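Local coordinates for protein Pcdhgb2 (Mus musculus, PDB 5SZR), which probably acts as a calcium-dependent cell-adhesion protein that may help establish and maintain specific neuronal connections, and is represented here by extracellular cadherin domains 3-6, at residues D71-K76 with D136-E141; D102-V107 with G140-V145; A336-V341 with L350-V355; Y369-A374 with F380-R385. All blocks are in the same frame, centred on the assembly; numbering follows the deposited sequence.

Contact 1 of 4, residues D71-K76 with D136-E141. With CA (calcium ion), chain L; CA (calcium ion), chain K; CA (calcium ion), chain J.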
loop_
_atom_site.group_PDB
_atom_site.type_symbol
_atom_site.label_atom_id
_atom_site.label_comp_id
_atom_site.label_asym_id
_atom_site.label_seq_id
_atom_site.Cartn_x
_atom_site.Cartn_y
_atom_site.Cartn_z
ATOM N N ASP A 71 -49.178 -15.081 27.377
ATOM C CA ASP A 71 -47.745 -14.827 27.294
ATOM C C ASP A 71 -47.042 -15.545 28.442
ATOM O O ASP A 71 -47.111 -15.104 29.593
ATOM C CB ASP A 71 -47.445 -13.326 27.328
ATOM C CG ASP A 71 -45.959 -13.015 27.264
ATOM O OD1 ASP A 71 -45.172 -13.879 26.834
ATOM O OD2 ASP A 71 -45.578 -11.884 27.641
ATOM N N PHE A 72 -46.372 -16.659 28.129
ATOM C CA PHE A 72 -45.682 -17.444 29.151
ATOM C C PHE A 72 -44.628 -16.618 29.875
ATOM O O PHE A 72 -44.375 -16.836 31.064
ATOM C CB PHE A 72 -45.052 -18.675 28.506
ATOM C CG PHE A 72 -44.267 -19.534 29.459
ATOM C CD1 PHE A 72 -44.892 -20.541 30.177
ATOM C CD2 PHE A 72 -42.899 -19.355 29.617
ATOM C CE1 PHE A 72 -44.174 -21.340 31.044
ATOM C CE2 PHE A 72 -42.177 -20.152 30.487
ATOM C CZ PHE A 72 -42.814 -21.148 31.200
ATOM N N GLU A 73 -44.005 -15.668 29.180
ATOM C CA GLU A 73 -42.973 -14.851 29.801
ATOM C C GLU A 73 -43.549 -13.894 30.840
ATOM O O GLU A 73 -42.804 -13.426 31.709
ATOM C CB GLU A 73 -42.200 -14.078 28.724
ATOM C CG GLU A 73 -41.163 -14.910 27.953
ATOM C CD GLU A 73 -41.763 -16.101 27.205
ATOM O OE1 GLU A 73 -42.777 -15.923 26.499
ATOM O OE2 GLU A 73 -41.215 -17.219 27.326
ATOM N N THR A 74 -44.848 -13.599 30.773
ATOM C CA THR A 74 -45.518 -12.726 31.729
ATOM C C THR A 74 -46.215 -13.499 32.846
ATOM O O THR A 74 -46.146 -13.097 34.012
ATOM C CB THR A 74 -46.547 -11.847 31.009
ATOM O OG1 THR A 74 -45.906 -11.114 29.963
ATOM C CG2 THR A 74 -47.188 -10.865 31.979
ATOM N N ALA A 75 -46.883 -14.602 32.519
ATOM C CA ALA A 75 -47.552 -15.410 33.530
ATOM C C ALA A 75 -47.520 -16.866 33.097
ATOM O O ALA A 75 -47.964 -17.196 31.992
ATOM C CB ALA A 75 -48.994 -14.943 33.748
ATOM N N LYS A 76 -46.997 -17.729 33.966
ATOM C CA LYS A 76 -46.911 -19.153 33.678
ATOM C C LYS A 76 -48.138 -19.941 34.128
ATOM O O LYS A 76 -48.293 -21.096 33.713
ATOM C CB LYS A 76 -45.663 -19.750 34.335
ATOM C CG LYS A 76 -44.365 -19.152 33.840
ATOM C CD LYS A 76 -43.172 -19.792 34.527
ATOM C CE LYS A 76 -41.901 -19.028 34.241
ATOM N NZ LYS A 76 -40.810 -19.437 35.168
ATOM N N ASP A 136 -31.956 -14.766 26.020
ATOM C CA ASP A 136 -33.136 -15.328 25.364
ATOM C C ASP A 136 -34.237 -15.448 26.404
ATOM O O ASP A 136 -34.084 -16.180 27.387
ATOM C CB ASP A 136 -32.831 -16.686 24.734
ATOM C CG ASP A 136 -33.910 -17.137 23.758
ATOM O OD1 ASP A 136 -35.100 -17.198 24.148
ATOM O OD2 ASP A 136 -33.567 -17.428 22.590
ATOM N N ARG A 137 -35.343 -14.736 26.185
ATOM C CA ARG A 137 -36.385 -14.622 27.194
ATOM C C ARG A 137 -37.184 -15.906 27.376
ATOM O O ARG A 137 -37.922 -16.014 28.360
ATOM C CB ARG A 137 -37.323 -13.466 26.838
ATOM C CG ARG A 137 -36.623 -12.112 26.713
ATOM C CD ARG A 137 -37.642 -10.998 26.585
ATOM N NE ARG A 137 -38.681 -11.134 27.606
ATOM C CZ ARG A 137 -39.851 -10.502 27.582
ATOM N NH1 ARG A 137 -40.731 -10.700 28.556
ATOM N NH2 ARG A 137 -40.147 -9.678 26.585
ATOM N N ASP A 138 -37.053 -16.873 26.469
ATOM C CA ASP A 138 -37.759 -18.139 26.574
ATOM C C ASP A 138 -37.086 -19.050 27.600
ATOM O O ASP A 138 -35.983 -18.780 28.087
ATOM C CB ASP A 138 -37.825 -18.837 25.215
ATOM C CG ASP A 138 -38.709 -18.104 24.226
ATOM O OD1 ASP A 138 -39.686 -17.468 24.668
ATOM O OD2 ASP A 138 -38.425 -18.162 23.008
ATOM N N SER A 139 -37.773 -20.145 27.923
ATOM C CA SER A 139 -37.297 -21.147 28.865
ATOM C C SER A 139 -36.821 -22.393 28.128
ATOM O O SER A 139 -37.146 -22.616 26.959
ATOM C CB SER A 139 -38.398 -21.539 29.861
ATOM O OG SER A 139 -38.806 -20.436 30.650
ATOM N N GLY A 140 -36.050 -23.210 28.844
ATOM C CA GLY A 140 -35.642 -24.509 28.336
ATOM C C GLY A 140 -34.876 -24.411 27.032
ATOM O O GLY A 140 -34.026 -23.535 26.841
ATOM N N GLU A 141 -35.192 -25.327 26.113
ATOM C CA GLU A 141 -34.493 -25.374 24.834
ATOM C C GLU A 141 -34.765 -24.127 24.004
ATOM O O GLU A 141 -33.888 -23.664 23.260
ATOM C CB GLU A 141 -34.890 -26.633 24.063
ATOM C CG GLU A 141 -34.398 -27.915 24.701
ATOM C CD GLU A 141 -34.720 -29.144 23.873
ATOM O OE1 GLU A 141 -35.261 -28.986 22.757
ATOM O OE2 GLU A 141 -34.432 -30.268 24.339
HETATM CA CA CA L . -36.145 -18.356 21.854
HETATM CA CA CA K . -42.064 -17.982 25.162
HETATM CA CA CA J . -44.325 -15.030 24.958
HETATM O O HOH W 1 -42.941 -12.704 24.513
HETATM O O HOH W 2 -46.112 -14.034 23.863
#

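Contact 2 of 4, residues D102-V107 with G140-V145. With CA (calcium ion), chain K; CA (calcium ion), chain L; CA (calcium ion), chain J.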
loop_
_atom_site.group_PDB
_atom_site.type_symbol
_atom_site.label_atom_id
_atom_site.label_comp_id
_atom_site.label_asym_id
_atom_site.label_seq_id
_atom_site.Cartn_x
_atom_site.Cartn_y
_atom_site.Cartn_z
ATOM N N ASP A 102 -44.748 -23.002 27.444
ATOM C CA ASP A 102 -43.813 -22.095 26.799
ATOM C C ASP A 102 -43.659 -22.446 25.325
ATOM O O ASP A 102 -43.390 -23.599 24.977
ATOM C CB ASP A 102 -42.454 -22.155 27.496
ATOM C CG ASP A 102 -41.357 -21.476 26.696
ATOM O OD1 ASP A 102 -41.594 -20.367 26.174
ATOM O OD2 ASP A 102 -40.259 -22.064 26.584
ATOM N N GLU A 103 -43.830 -21.447 24.463
ATOM C CA GLU A 103 -43.531 -21.553 23.045
ATOM C C GLU A 103 -42.317 -20.695 22.718
ATOM O O GLU A 103 -41.988 -19.743 23.430
ATOM C CB GLU A 103 -44.719 -21.112 22.182
ATOM C CG GLU A 103 -46.012 -21.880 22.435
ATOM C CD GLU A 103 -45.946 -23.318 21.955
ATOM O OE1 GLU A 103 -46.447 -24.213 22.674
ATOM O OE2 GLU A 103 -45.388 -23.550 20.859
ATOM N N ASN A 104 -41.653 -21.046 21.621
ATOM C CA ASN A 104 -40.473 -20.326 21.151
ATOM C C ASN A 104 -40.943 -19.095 20.387
ATOM O O ASN A 104 -41.111 -19.119 19.168
ATOM C CB ASN A 104 -39.608 -21.233 20.287
ATOM C CG ASN A 104 -38.265 -20.620 19.956
ATOM O OD1 ASN A 104 -37.877 -19.597 20.517
ATOM N ND2 ASN A 104 -37.540 -21.255 19.044
ATOM N N ASP A 105 -41.167 -17.998 21.115
ATOM C CA ASP A 105 -41.599 -16.752 20.494
ATOM C C ASP A 105 -40.711 -15.565 20.856
ATOM O O ASP A 105 -41.088 -14.422 20.578
ATOM C CB ASP A 105 -43.062 -16.445 20.846
ATOM C CG ASP A 105 -43.299 -16.315 22.342
ATOM O OD1 ASP A 105 -42.442 -16.756 23.133
ATOM O OD2 ASP A 105 -44.357 -15.777 22.728
ATOM N N CYS A 106 -39.543 -15.801 21.454
ATOM C CA CYS A 106 -38.602 -14.740 21.798
ATOM C C CYS A 106 -37.292 -14.986 21.062
ATOM O O CYS A 106 -36.678 -16.047 21.217
ATOM C CB CYS A 106 -38.366 -14.670 23.309
ATOM S SG CYS A 106 -39.776 -14.023 24.248
ATOM N N VAL A 107 -36.871 -14.003 20.273
ATOM C CA VAL A 107 -35.653 -14.120 19.461
ATOM C C VAL A 107 -34.431 -14.025 20.368
ATOM O O VAL A 107 -34.471 -13.295 21.376
ATOM C CB VAL A 107 -35.636 -13.025 18.387
ATOM C CG1 VAL A 107 -34.344 -13.045 17.581
ATOM C CG2 VAL A 107 -36.842 -13.178 17.465
ATOM N N GLY A 140 -36.050 -23.210 28.844
ATOM C CA GLY A 140 -35.642 -24.509 28.336
ATOM C C GLY A 140 -34.876 -24.411 27.032
ATOM O O GLY A 140 -34.026 -23.535 26.841
ATOM N N GLU A 141 -35.192 -25.327 26.113
ATOM C CA GLU A 141 -34.493 -25.374 24.834
ATOM C C GLU A 141 -34.765 -24.127 24.004
ATOM O O GLU A 141 -33.888 -23.664 23.260
ATOM C CB GLU A 141 -34.890 -26.633 24.063
ATOM C CG GLU A 141 -34.398 -27.915 24.701
ATOM C CD GLU A 141 -34.720 -29.144 23.873
ATOM O OE1 GLU A 141 -35.261 -28.986 22.757
ATOM O OE2 GLU A 141 -34.432 -30.268 24.339
ATOM N N ASN A 142 -35.973 -23.570 24.115
ATOM C CA ASN A 142 -36.293 -22.356 23.376
ATOM C C ASN A 142 -35.410 -21.184 23.790
ATOM O O ASN A 142 -35.202 -20.263 22.992
ATOM C CB ASN A 142 -37.772 -22.012 23.562
ATOM C CG ASN A 142 -38.694 -23.130 23.096
ATOM O OD1 ASN A 142 -38.236 -24.160 22.600
ATOM N ND2 ASN A 142 -39.995 -22.936 23.266
ATOM N N GLY A 143 -34.871 -21.210 25.007
ATOM C CA GLY A 143 -33.950 -20.201 25.480
ATOM C C GLY A 143 -32.487 -20.583 25.436
ATOM O O GLY A 143 -31.641 -19.789 25.859
ATOM N N ASP A 144 -32.158 -21.774 24.943
ATOM C CA ASP A 144 -30.775 -22.231 24.860
ATOM C C ASP A 144 -30.178 -21.725 23.550
ATOM O O ASP A 144 -30.562 -22.184 22.469
ATOM C CB ASP A 144 -30.709 -23.752 24.947
ATOM C CG ASP A 144 -29.410 -24.246 25.552
ATOM O OD1 ASP A 144 -28.965 -23.663 26.563
ATOM O OD2 ASP A 144 -28.837 -25.218 25.018
ATOM N N VAL A 145 -29.237 -20.785 23.647
ATOM C CA VAL A 145 -28.664 -20.111 22.486
ATOM C C VAL A 145 -27.209 -20.526 22.325
ATOM O O VAL A 145 -26.493 -20.751 23.308
ATOM C CB VAL A 145 -28.777 -18.577 22.616
ATOM C CG1 VAL A 145 -28.285 -17.881 21.345
ATOM C CG2 VAL A 145 -30.198 -18.176 22.930
HETATM CA CA CA K . -42.064 -17.982 25.162
HETATM CA CA CA L . -36.145 -18.356 21.854
HETATM CA CA CA J . -44.325 -15.030 24.958
HETATM O O HOH W 1 -42.941 -12.704 24.513
HETATM O O HOH W 2 -46.112 -14.034 23.863
#

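Contact 3 of 4, residues A336-V341 with L350-V355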
loop_
_atom_site.group_PDB
_atom_site.type_symbol
_atom_site.label_atom_id
_atom_site.label_comp_id
_atom_site.label_asym_id
_atom_site.label_seq_id
_atom_site.Cartn_x
_atom_site.Cartn_y
_atom_site.Cartn_z
ATOM N N ALA A 336 56.795 27.495 -39.661
ATOM C CA ALA A 336 57.986 26.679 -39.467
ATOM C C ALA A 336 58.709 26.536 -40.798
ATOM O O ALA A 336 58.082 26.493 -41.860
ATOM C CB ALA A 336 57.644 25.294 -38.894
ATOM N N LEU A 337 60.034 26.455 -40.737
ATOM C CA LEU A 337 60.872 26.495 -41.929
ATOM C C LEU A 337 61.582 25.163 -42.127
ATOM O O LEU A 337 62.251 24.667 -41.216
ATOM C CB LEU A 337 61.895 27.628 -41.834
ATOM C CG LEU A 337 62.917 27.729 -42.971
ATOM C CD1 LEU A 337 62.218 27.776 -44.318
ATOM C CD2 LEU A 337 63.800 28.947 -42.781
ATOM N N PHE A 338 61.445 24.599 -43.326
ATOM C CA PHE A 338 62.150 23.383 -43.728
ATOM C C PHE A 338 62.782 23.672 -45.086
ATOM O O PHE A 338 62.106 23.595 -46.116
ATOM C CB PHE A 338 61.201 22.188 -43.793
ATOM C CG PHE A 338 60.450 21.940 -42.513
ATOM C CD1 PHE A 338 60.962 21.088 -41.548
ATOM C CD2 PHE A 338 59.236 22.562 -42.275
ATOM C CE1 PHE A 338 60.279 20.861 -40.372
ATOM C CE2 PHE A 338 58.545 22.340 -41.098
ATOM C CZ PHE A 338 59.068 21.488 -40.145
ATOM N N ASP A 339 64.075 24.003 -45.096
ATOM C CA ASP A 339 64.728 24.513 -46.296
ATOM C C ASP A 339 65.753 23.557 -46.896
ATOM O O ASP A 339 66.449 23.934 -47.845
ATOM C CB ASP A 339 65.384 25.868 -46.007
ATOM C CG ASP A 339 66.397 25.813 -44.871
ATOM O OD1 ASP A 339 66.776 26.893 -44.369
ATOM O OD2 ASP A 339 66.817 24.705 -44.476
ATOM N N MET A 340 65.874 22.335 -46.384
ATOM C CA MET A 340 66.872 21.399 -46.888
ATOM C C MET A 340 66.257 20.265 -47.704
ATOM O O MET A 340 66.858 19.191 -47.817
ATOM C CB MET A 340 67.701 20.835 -45.734
ATOM C CG MET A 340 68.627 21.843 -45.060
ATOM S SD MET A 340 70.196 22.112 -45.921
ATOM C CE MET A 340 69.784 23.440 -47.055
ATOM N N VAL A 341 65.085 20.483 -48.294
ATOM C CA VAL A 341 64.404 19.441 -49.060
ATOM C C VAL A 341 65.135 19.222 -50.378
ATOM O O VAL A 341 65.242 20.150 -51.192
ATOM C CB VAL A 341 62.926 19.793 -49.296
ATOM C CG1 VAL A 341 62.182 18.587 -49.856
ATOM C CG2 VAL A 341 62.280 20.263 -48.001
ATOM N N LEU A 350 59.450 12.051 -46.771
ATOM C CA LEU A 350 58.816 12.663 -45.606
ATOM C C LEU A 350 59.481 14.004 -45.312
ATOM O O LEU A 350 60.603 14.054 -44.796
ATOM C CB LEU A 350 58.903 11.733 -44.398
ATOM C CG LEU A 350 58.321 12.316 -43.109
ATOM C CD1 LEU A 350 56.809 12.457 -43.221
ATOM C CD2 LEU A 350 58.706 11.476 -41.900
ATOM N N VAL A 351 58.790 15.098 -45.641
ATOM C CA VAL A 351 59.328 16.429 -45.366
ATOM C C VAL A 351 59.291 16.713 -43.872
ATOM O O VAL A 351 60.301 17.092 -43.266
ATOM C CB VAL A 351 58.549 17.495 -46.158
ATOM C CG1 VAL A 351 59.073 18.884 -45.831
ATOM C CG2 VAL A 351 58.637 17.216 -47.643
ATOM N N THR A 352 58.127 16.535 -43.260
ATOM C CA THR A 352 57.973 16.675 -41.820
ATOM C C THR A 352 56.648 16.034 -41.432
ATOM O O THR A 352 55.887 15.559 -42.280
ATOM C CB THR A 352 58.040 18.142 -41.378
ATOM O OG1 THR A 352 58.002 18.214 -39.948
ATOM C CG2 THR A 352 56.867 18.929 -41.949
ATOM N N LYS A 353 56.379 16.026 -40.133
ATOM C CA LYS A 353 55.187 15.391 -39.591
ATOM C C LYS A 353 54.604 16.309 -38.532
ATOM O O LYS A 353 55.262 16.591 -37.525
ATOM C CB LYS A 353 55.527 14.021 -39.003
ATOM C CG LYS A 353 54.367 13.288 -38.373
ATOM C CD LYS A 353 54.822 11.910 -37.937
ATOM C CE LYS A 353 53.784 11.202 -37.104
ATOM N NZ LYS A 353 54.276 9.848 -36.731
ATOM N N VAL A 354 53.389 16.796 -38.768
ATOM C CA VAL A 354 52.685 17.545 -37.736
ATOM C C VAL A 354 52.301 16.587 -36.617
ATOM O O VAL A 354 51.723 15.522 -36.864
ATOM C CB VAL A 354 51.453 18.251 -38.322
ATOM C CG1 VAL A 354 50.851 19.202 -37.305
ATOM C CG2 VAL A 354 51.830 18.993 -39.591
ATOM N N VAL A 355 52.648 16.945 -35.385
ATOM C CA VAL A 355 52.317 16.148 -34.208
ATOM C C VAL A 355 51.432 17.002 -33.309
ATOM O O VAL A 355 51.890 18.011 -32.758
ATOM C CB VAL A 355 53.568 15.674 -33.458
ATOM C CG1 VAL A 355 53.167 14.914 -32.203
ATOM C CG2 VAL A 355 54.433 14.813 -34.362
#

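Contact 4 of 4, residues Y369-A374 with F380-R385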
loop_
_atom_site.group_PDB
_atom_site.type_symbol
_atom_site.label_atom_id
_atom_site.label_comp_id
_atom_site.label_asym_id
_atom_site.label_seq_id
_atom_site.Cartn_x
_atom_site.Cartn_y
_atom_site.Cartn_z
ATOM N N TYR A 369 43.975 15.959 -40.338
ATOM C CA TYR A 369 44.888 16.983 -40.826
ATOM C C TYR A 369 44.498 17.385 -42.241
ATOM O O TYR A 369 44.288 16.523 -43.098
ATOM C CB TYR A 369 46.326 16.464 -40.788
ATOM C CG TYR A 369 46.795 16.125 -39.388
ATOM C CD1 TYR A 369 47.554 17.029 -38.656
ATOM C CD2 TYR A 369 46.470 14.907 -38.796
ATOM C CE1 TYR A 369 47.982 16.731 -37.377
ATOM C CE2 TYR A 369 46.891 14.597 -37.509
ATOM C CZ TYR A 369 47.643 15.515 -36.804
ATOM O OH TYR A 369 48.069 15.217 -35.529
ATOM N N HIS A 370 44.406 18.691 -42.486
ATOM C CA HIS A 370 43.908 19.207 -43.753
ATOM C C HIS A 370 44.802 20.325 -44.266
ATOM O O HIS A 370 45.330 21.121 -43.483
ATOM C CB HIS A 370 42.477 19.728 -43.609
ATOM C CG HIS A 370 41.532 18.737 -43.007
ATOM N ND1 HIS A 370 40.724 17.921 -43.768
ATOM C CD2 HIS A 370 41.268 18.430 -41.714
ATOM C CE1 HIS A 370 40.000 17.156 -42.970
ATOM N NE2 HIS A 370 40.313 17.444 -41.720
ATOM N N VAL A 371 44.967 20.375 -45.587
ATOM C CA VAL A 371 45.646 21.481 -46.255
ATOM C C VAL A 371 44.616 22.563 -46.541
ATOM O O VAL A 371 43.651 22.330 -47.277
ATOM C CB VAL A 371 46.329 21.022 -47.553
ATOM C CG1 VAL A 371 46.837 22.234 -48.348
ATOM C CG2 VAL A 371 47.476 20.072 -47.249
ATOM N N LEU A 372 44.814 23.748 -45.967
ATOM C CA LEU A 372 43.923 24.858 -46.285
ATOM C C LEU A 372 44.410 25.640 -47.500
ATOM O O LEU A 372 43.604 26.015 -48.361
ATOM C CB LEU A 372 43.784 25.791 -45.078
ATOM C CG LEU A 372 43.383 25.144 -43.747
ATOM C CD1 LEU A 372 43.296 26.202 -42.653
ATOM C CD2 LEU A 372 42.061 24.370 -43.861
ATOM N N GLN A 373 45.718 25.884 -47.589
ATOM C CA GLN A 373 46.308 26.610 -48.703
ATOM C C GLN A 373 47.586 25.907 -49.123
ATOM O O GLN A 373 48.320 25.383 -48.280
ATOM C CB GLN A 373 46.609 28.065 -48.330
ATOM C CG GLN A 373 45.385 28.888 -47.988
ATOM C CD GLN A 373 45.735 30.227 -47.368
ATOM O OE1 GLN A 373 46.897 30.503 -47.063
ATOM N NE2 GLN A 373 44.726 31.068 -47.176
ATOM N N ALA A 374 47.842 25.893 -50.429
ATOM C CA ALA A 374 49.048 25.292 -50.979
ATOM C C ALA A 374 49.524 26.129 -52.154
ATOM O O ALA A 374 48.720 26.488 -53.020
ATOM C CB ALA A 374 48.799 23.848 -51.427
ATOM N N PHE A 380 52.705 18.331 -52.618
ATOM C CA PHE A 380 52.812 17.703 -51.314
ATOM C C PHE A 380 51.477 17.082 -50.933
ATOM O O PHE A 380 50.408 17.609 -51.262
ATOM C CB PHE A 380 53.225 18.708 -50.234
ATOM C CG PHE A 380 54.593 19.287 -50.432
ATOM C CD1 PHE A 380 55.724 18.559 -50.100
ATOM C CD2 PHE A 380 54.754 20.570 -50.941
ATOM C CE1 PHE A 380 56.991 19.095 -50.278
ATOM C CE2 PHE A 380 56.016 21.109 -51.121
ATOM C CZ PHE A 380 57.133 20.371 -50.789
ATOM N N SER A 381 51.547 15.956 -50.232
ATOM C CA SER A 381 50.380 15.316 -49.651
ATOM C C SER A 381 50.447 15.416 -48.134
ATOM O O SER A 381 51.526 15.534 -47.545
ATOM C CB SER A 381 50.283 13.847 -50.074
ATOM O OG SER A 381 51.279 13.073 -49.428
ATOM N N LEU A 382 49.273 15.364 -47.501
ATOM C CA LEU A 382 49.148 15.506 -46.054
ATOM C C LEU A 382 48.279 14.369 -45.531
ATOM O O LEU A 382 47.090 14.292 -45.856
ATOM C CB LEU A 382 48.557 16.867 -45.686
ATOM C CG LEU A 382 48.319 17.109 -44.194
ATOM C CD1 LEU A 382 49.627 17.005 -43.420
ATOM C CD2 LEU A 382 47.662 18.459 -43.967
ATOM N N GLY A 383 48.874 13.484 -44.733
ATOM C CA GLY A 383 48.160 12.345 -44.187
ATOM C C GLY A 383 46.962 12.747 -43.353
ATOM O O GLY A 383 47.109 13.436 -42.338
ATOM N N LEU A 384 45.768 12.327 -43.789
ATOM C CA LEU A 384 44.537 12.737 -43.123
ATOM C C LEU A 384 44.580 12.443 -41.629
ATOM O O LEU A 384 44.182 13.281 -40.813
ATOM C CB LEU A 384 43.336 12.038 -43.764
ATOM C CG LEU A 384 41.977 12.334 -43.124
ATOM C CD1 LEU A 384 41.707 13.829 -43.119
ATOM C CD2 LEU A 384 40.874 11.596 -43.853
ATOM N N ARG A 385 45.065 11.261 -41.250
ATOM C CA ARG A 385 45.161 10.890 -39.846
ATOM C C ARG A 385 46.579 10.921 -39.301
ATOM O O ARG A 385 46.751 10.941 -38.080
ATOM C CB ARG A 385 44.579 9.487 -39.620
ATOM C CG ARG A 385 43.118 9.352 -39.994
ATOM C CD ARG A 385 42.245 10.253 -39.137
ATOM N NE ARG A 385 40.822 10.006 -39.357
ATOM C CZ ARG A 385 39.849 10.679 -38.752
ATOM N NH1 ARG A 385 40.146 11.640 -37.887
ATOM N NH2 ARG A 385 38.578 10.388 -39.003
HETATM O O HOH W 3 44.736 15.756 -45.824
#

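Contact 1 of 4, residues D71-K76 with D136-E141
Glu73 OE1 is gripped by two calcium ions at once, 2.4 Å from calcium J and 2.6 Å from calcium K, while Glu73 OE2 also binds K, and Asp138 reaches this same ion from across the contact. Asp138 OD1 lies 2.5 Å from calcium K and 3.1 Å from Glu73 OE2, a closeness that shared coordination of the ion permits; the two carboxylate planes are 65° apart. The other oxygen, Asp138 OD2, goes to calcium L at 2.6 Å, and Asp136 chelates that ion with both of its oxygens. Glu73 places CG beside its backbone N (chi1 -78°) and bends at chi2 (60°), which brings CG against Arg137 O (3.4 Å) and turns the carboxylate to the ions, while Arg137 NH1 approaches Glu73 CB. An Asx turn lies in each loop: Asp71 OD1, itself on calcium J, accepts from Glu73 N above its carboxylate plane, and Asp136 OD1 accepts from Asp138 N with its anti lone pair. Away from the ions, Ser139 OG meets the edge of the Phe72 ring in its plane, 3.4 Å from CE2; Lys76 CG lies over one face of that ring. Glu16, Asp102, Glu103 and Asp105 complete the site of calcium K. An Asp-Phe-Glu sequence in one domain and an Asp-X-Asp pair in the next, joined through calcium, are the hallmark of the cadherin interdomain junction.

Contact 2 of 4, residues D102-V107 with G140-V145
Asn142 turns its CG to the side of its own backbone N (chi1 -59°), whereas Asn104 holds CG anti to N (chi1 -171°), and these two settings lay the amides obliquely across each other with planes 25° apart, stacked. Asn142 CG comes within 3.5 Å of Asn104 CB. Its ND2 reaches past this to the backbone, 3.0 Å from Asn104 N and 3.3 Å from Glu103 C; the two nitrogens are both donors, so their closeness is packing and not a bond. Asp102 approaches from the opposite direction, its carboxylate steeply inclined to the amide and OD2 3.4 Å from Asn142 ND2. Calcium L joins the segments more firmly: Asn142 O binds it at 2.4 Å, and Asn104 OD1 and Cys106 O bind it from the other segment. Residues 102-106 are the cadherin linker sequence Asp-X-Asn-Asp-Asn, here with a cysteine last, whose contribution to the metal is its carbonyl. The linker shares its ligands among the ions: Asp102 OD1, Glu103 O and Asp105 OD1 go to calcium K, the last at 2.4 Å, and Asp105 OD2 passes on to calcium J. An inverse gamma turn centred on Asn104 bends the chain between these sets. An alanine at Asn142 would still offer its carbonyl to calcium L, but losing the amide would probably leave the Asn104 side chain without its stacking partner and open a gap beside Asp102. Asp136, Asp138 and Asp189 complete the shell of calcium L, and two waters fill places on calcium J.

Contact 3 of 4, residues A336-V341 with L350-V355
Thr352 sets its CB over one face of the Phe338 ring, 4.0 Å from the centroid and 25° off the normal, a CH-pi contact displaced toward the rim. Both branches of the threonine follow the ring: OG1 lies 3.4 Å from Phe338 CZ, and CG2, placed between the backbone N and the carbonyl carbon, comes 3.9 Å from CE2. Beside this pair, Val341 CG2 touches Val351 CG1 at 4.1 Å, the two valines crossing at about a right angle. The same Val351 CG1 reaches Phe338 CB at a looser 4.4 Å, so it serves both partners on the opposing strand.

Backbone bonds from Phe338 to His424 and Ile426, and from Val341 to Ala428, fasten strand 335-342 beside strand 418-428, whose Leu425 touches Phe338 and Val351. On the other side, Val351 and Thr352 both face Val389 in a classic beta bulge that may help bring both side chains to the same interface. The two strand segments run 161° to one another with axes 8.8 Å apart, in different sheets, and meet chiefly through side chains. Facing sheets with an apolar filling between them are characteristic of the cadherin beta sandwich, here the last domain of the construct.

Contact 4 of 4, residues Y369-A374 with F380-R385
This surface contact lies at one edge of the beta sandwich, where Tyr369, His370 and Val371 on strand 368-374 meet Leu382 and Leu384 on and just after strand 380-382, each strand being outermost in a different sheet. One direct backbone bond joins them, Tyr369 N to Leu384 O at 2.7 Å with an N-H...O angle of 153°. A little farther along, water 3 donates to both Tyr369 O and Leu382 O, linking the two backbones. Leu382 CD2 makes the main apolar contact: it presses on the backbone carbon His370 C at 3.4 Å and meets Val371 CG2 at 3.7 Å and Tyr369 CB at 4.0 Å. Tyr369 CB lies 3.5 Å from Gly383 O; CG, set beside the backbone N (chi1 -62°), lets ring CD2 come 3.5 Å from Leu384 O, which lies at the ring edge, in plane. The ring also touches Val354 and Val409, and its OH has a weak hydrogen bond with Ala356 N. Replacing Tyr369 with an alanine would keep the backbone bond but would probably open a gap between Val354 and Val409 and leave Ala356 N without that partner. The Leu384 and His370 side chains lie side by side, CD1 3.7 Å from His370 CE1, while His370 NE2 bonds to Ser368 OG. Chain passing from one sheet's edge to the other is typical of the Greek-key cadherin domain.

In the fold
Contacts 1 and 2 are two halves of one surface site: they share residues 140-141 and all three calcium ions, and Asp138 OD2 probably accepts a hydrogen bond from Cys106 N between them. Their loops are held by carboxylate, amide and carbonyl oxygens on calcium. Contacts 3 and 4 belong to the final domain, on the opposite side of the chain's centre from the calcium junction, and there strands meet within one domain. Contact 3 is partly buried and apolar; contact 4 lies at the surface and adds a backbone bond and a bridging water. Both draw on the same two sheets, and Val351 CG2 packs on Phe380 CE1 at 3.6 Å, continuing the sandwich interior from one to the other.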